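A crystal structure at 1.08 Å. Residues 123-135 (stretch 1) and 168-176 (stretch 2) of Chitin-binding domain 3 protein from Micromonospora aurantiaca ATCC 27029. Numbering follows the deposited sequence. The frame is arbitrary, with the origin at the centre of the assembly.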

# COMPACT_ATOMS: atom_id res chain seq x y z
N ASN A 123 -5.72 -5.17 -15.50
CA ASN A 123 -4.42 -5.77 -15.77
C ASN A 123 -3.29 -4.90 -15.20
O ASN A 123 -2.87 -3.92 -15.83
CB ASN A 123 -4.22 -5.98 -17.27
CG ASN A 123 -2.98 -6.80 -17.58
OD1 ASN A 123 -2.13 -6.98 -16.72
ND2 ASN A 123 -2.89 -7.29 -18.80
N ALA A 124 -2.79 -5.27 -14.03
CA ALA A 124 -1.74 -4.49 -13.37
C ALA A 124 -0.44 -4.48 -14.16
O ALA A 124 0.42 -3.61 -13.90
CB ALA A 124 -1.47 -5.07 -11.99
N LEU A 125 -0.25 -5.43 -15.07
CA LEU A 125 0.98 -5.50 -15.85
C LEU A 125 1.04 -4.42 -16.92
O LEU A 125 2.14 -4.04 -17.34
CB LEU A 125 1.10 -6.87 -16.51
CG LEU A 125 1.16 -8.07 -15.57
CD1 LEU A 125 1.23 -9.37 -16.36
CD2 LEU A 125 2.31 -7.97 -14.59
N THR A 126 -0.12 -3.94 -17.39
CA THR A 126 -0.18 -3.06 -18.54
C THR A 126 -0.87 -1.73 -18.29
O THR A 126 -0.69 -0.81 -19.09
CB THR A 126 -0.94 -3.73 -19.70
OG1 THR A 126 -2.31 -3.94 -19.31
CG2 THR A 126 -0.30 -5.06 -20.07
N SER A 127 -1.66 -1.60 -17.23
CA SER A 127 -2.58 -0.48 -17.12
C SER A 127 -2.34 0.30 -15.83
O SER A 127 -2.20 -0.31 -14.76
CB SER A 127 -4.02 -0.99 -17.08
OG SER A 127 -4.33 -1.71 -18.26
N PRO A 128 -2.32 1.63 -15.88
CA PRO A 128 -2.18 2.41 -14.65
C PRO A 128 -3.38 2.18 -13.75
O PRO A 128 -4.50 1.97 -14.22
CB PRO A 128 -2.13 3.86 -15.16
CG PRO A 128 -2.85 3.82 -16.44
CD PRO A 128 -2.54 2.49 -17.05
N LEU A 129 -3.14 2.21 -12.44
CA LEU A 129 -4.22 2.01 -11.49
C LEU A 129 -5.08 3.26 -11.43
O LEU A 129 -4.57 4.37 -11.23
CB LEU A 129 -3.65 1.69 -10.11
CG LEU A 129 -4.67 1.34 -9.02
CD1 LEU A 129 -5.41 0.07 -9.35
CD2 LEU A 129 -3.97 1.23 -7.68
N ARG A 130 -6.39 3.08 -11.61
CA ARG A 130 -7.37 4.15 -11.58
C ARG A 130 -8.35 3.93 -10.43
O ARG A 130 -8.63 2.80 -10.03
CB ARG A 130 -8.20 4.15 -12.86
CG ARG A 130 -7.40 4.22 -14.11
CD ARG A 130 -8.29 4.15 -15.34
NE ARG A 130 -7.50 4.40 -16.53
CZ ARG A 130 -7.02 5.60 -16.88
NH1 ARG A 130 -7.26 6.67 -16.13
NH2 ARG A 130 -6.30 5.71 -17.98
N TRP A 131 -8.92 5.02 -9.92
CA TRP A 131 -9.96 4.90 -8.91
C TRP A 131 -11.11 4.02 -9.40
O TRP A 131 -11.66 3.22 -8.62
CB TRP A 131 -10.46 6.27 -8.49
CG TRP A 131 -9.51 7.01 -7.58
CD1 TRP A 131 -8.58 7.94 -7.94
CD2 TRP A 131 -9.42 6.88 -6.15
NE1 TRP A 131 -7.91 8.39 -6.83
CE2 TRP A 131 -8.41 7.76 -5.72
CE3 TRP A 131 -10.08 6.11 -5.20
CZ2 TRP A 131 -8.06 7.90 -4.38
CZ3 TRP A 131 -9.72 6.25 -3.86
CH2 TRP A 131 -8.73 7.14 -3.47
N SER A 132 -11.47 4.12 -10.68
CA SER A 132 -12.59 3.34 -11.21
C SER A 132 -12.28 1.85 -11.30
O SER A 132 -13.21 1.05 -11.50
CB SER A 132 -13.00 3.88 -12.58
OG SER A 132 -11.96 3.74 -13.52
N ASP A 133 -11.02 1.46 -11.20
CA ASP A 133 -10.68 0.04 -11.11
C ASP A 133 -10.95 -0.56 -9.74
O ASP A 133 -10.91 -1.79 -9.62
CB ASP A 133 -9.19 -0.17 -11.40
CG ASP A 133 -8.81 0.19 -12.83
OD1 ASP A 133 -9.52 -0.25 -13.75
OD2 ASP A 133 -7.77 0.88 -13.00
N LEU A 134 -11.23 0.25 -8.72
CA LEU A 134 -11.26 -0.20 -7.33
C LEU A 134 -12.68 -0.34 -6.80
O LEU A 134 -13.56 0.49 -7.08
CB LEU A 134 -10.54 0.80 -6.44
CG LEU A 134 -9.04 0.92 -6.65
CD1 LEU A 134 -8.50 2.05 -5.79
CD2 LEU A 134 -8.31 -0.39 -6.33
N GLU A 135 -12.90 -1.39 -6.01
CA GLU A 135 -14.14 -1.59 -5.26
C GLU A 135 -13.81 -1.61 -3.77
O GLU A 135 -12.84 -2.25 -3.35
CB GLU A 135 -14.75 -2.95 -5.65
CG GLU A 135 -16.04 -3.28 -4.94
CD GLU A 135 -16.58 -4.65 -5.28
OE1 GLU A 135 -15.92 -5.40 -6.03
OE2 GLU A 135 -17.69 -4.97 -4.80
N GLY A 168 -6.34 -14.56 -9.89
CA GLY A 168 -5.10 -14.05 -10.44
C GLY A 168 -4.64 -12.73 -9.82
O GLY A 168 -5.05 -12.32 -8.73
N ARG A 169 -3.76 -12.07 -10.57
CA ARG A 169 -3.07 -10.87 -10.10
C ARG A 169 -4.02 -9.69 -9.95
O ARG A 169 -4.80 -9.37 -10.86
CB ARG A 169 -1.99 -10.50 -11.11
CG ARG A 169 -1.30 -9.17 -10.85
CD ARG A 169 -0.25 -8.85 -11.89
NE ARG A 169 1.00 -9.59 -11.76
CZ ARG A 169 2.02 -9.21 -10.99
NH1 ARG A 169 1.91 -8.12 -10.25
NH2 ARG A 169 3.15 -9.90 -10.96
N HIS A 170 -3.90 -9.00 -8.81
CA HIS A 170 -4.73 -7.85 -8.44
C HIS A 170 -3.90 -6.88 -7.61
O HIS A 170 -2.76 -7.16 -7.24
CB HIS A 170 -6.00 -8.33 -7.73
CG HIS A 170 -7.05 -8.76 -8.69
ND1 HIS A 170 -7.76 -7.83 -9.42
CD2 HIS A 170 -7.45 -9.98 -9.10
CE1 HIS A 170 -8.58 -8.48 -10.22
NE2 HIS A 170 -8.41 -9.78 -10.06
N VAL A 171 -4.50 -5.72 -7.32
CA VAL A 171 -3.91 -4.74 -6.42
C VAL A 171 -4.92 -4.41 -5.32
O VAL A 171 -6.10 -4.18 -5.60
CB VAL A 171 -3.48 -3.46 -7.17
CG1 VAL A 171 -2.81 -2.47 -6.22
CG2 VAL A 171 -2.53 -3.80 -8.32
N VAL A 172 -4.45 -4.42 -4.08
CA VAL A 172 -5.17 -3.91 -2.93
C VAL A 172 -4.72 -2.47 -2.71
O VAL A 172 -3.53 -2.15 -2.78
CB VAL A 172 -4.86 -4.76 -1.67
CG1 VAL A 172 -5.72 -4.31 -0.49
CG2 VAL A 172 -5.06 -6.25 -1.95
N TYR A 173 -5.68 -1.58 -2.46
CA TYR A 173 -5.37 -0.18 -2.13
C TYR A 173 -5.98 0.11 -0.78
O TYR A 173 -7.20 0.03 -0.60
CB TYR A 173 -5.95 0.78 -3.16
CG TYR A 173 -5.41 2.19 -3.12
CD1 TYR A 173 -4.04 2.45 -3.18
CD2 TYR A 173 -6.27 3.29 -3.11
CE1 TYR A 173 -3.53 3.75 -3.21
CE2 TYR A 173 -5.78 4.58 -3.15
CZ TYR A 173 -4.42 4.80 -3.21
OH TYR A 173 -3.95 6.10 -3.32
N THR A 174 -5.12 0.44 0.18
CA THR A 174 -5.53 0.69 1.56
C THR A 174 -5.27 2.16 1.88
O THR A 174 -4.15 2.67 1.67
CB THR A 174 -4.77 -0.24 2.53
OG1 THR A 174 -5.05 -1.61 2.21
CG2 THR A 174 -5.20 0.01 3.97
N ILE A 175 -6.29 2.83 2.41
CA ILE A 175 -6.21 4.23 2.82
C ILE A 175 -6.38 4.28 4.34
O ILE A 175 -7.41 3.84 4.87
CB ILE A 175 -7.30 5.09 2.15
CG1 ILE A 175 -7.20 4.99 0.63
CG2 ILE A 175 -7.18 6.56 2.64
CD1 ILE A 175 -8.25 5.79 -0.12
N TRP A 176 -5.38 4.81 5.03
CA TRP A 176 -5.42 5.02 6.47
C TRP A 176 -5.54 6.52 6.75
O TRP A 176 -4.63 7.28 6.40
CB TRP A 176 -4.14 4.51 7.11
CG TRP A 176 -3.93 4.78 8.59
CD1 TRP A 176 -4.88 4.93 9.58
CD2 TRP A 176 -2.66 4.87 9.24
NE1 TRP A 176 -4.25 5.10 10.80
CE2 TRP A 176 -2.89 5.07 10.61
CE3 TRP A 176 -1.35 4.82 8.78
CZ2 TRP A 176 -1.85 5.18 11.53
CZ3 TRP A 176 -0.32 4.95 9.69
CH2 TRP A 176 -0.58 5.11 11.05
O HOH W 1 -4.10 -7.76 -13.04

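This is a predominantly apolar side-chain contact, in which a looping segment packs against one face of a strand with no direct hydrogen bond between them and a single water joining their backbones. The strand supplies its alternate residues: the CA-to-CB bonds of Arg169, Val171, Tyr173 and Ile175 point toward stretch 1, whereas those of His170 and Val172 point away, as expected for an extended backbone. The summed buried surface is 455 Å², to which Tyr173 contributes the largest share.

At one end, Ala124 directs its methyl group at the strand, with CB 4.0 Å from Arg169 CD and also 4.0 Å from Val171 CG2. Its neighbour Leu125 starts sideways, but its side chain reaches back so that Leu125 CD2 lies 3.5 Å from Arg169 NE, over one face of the guanidinium. That placement leaves the in-plane N-H directions free, and Arg169 NH1 and NH2 are hydrogen-bonded elsewhere in the structure. Nearby, water 1 accepts from Ala124 N at 3.0 Å and donates to Arg169 O at 2.8 Å, bridging main chains too far apart to bond directly. The turn carrying Ala124 is braced internally by Leu125 N donating to Asn123 OD1 (2.9 Å, 143°) and Ser127 N donating to Asn123 O (3.0 Å).

Further along, Leu129 CD2 meets Val171 CG1 at 4.1 Å, and Leu134 CD1 approaches Tyr173 CD2 at 3.7 Å. The aromatic pair is edge-to-face: the edge of Tyr173 is directed toward the face of Trp131, with planes at 85° and the centroid of the six-membered Trp131 ring 5.7 Å from that of Tyr173. Trp131 CH2 lies 3.9 Å from Tyr173 CE2 and 3.6 Å from Ile175 CD1, the latter at the edge of the indole, near its plane.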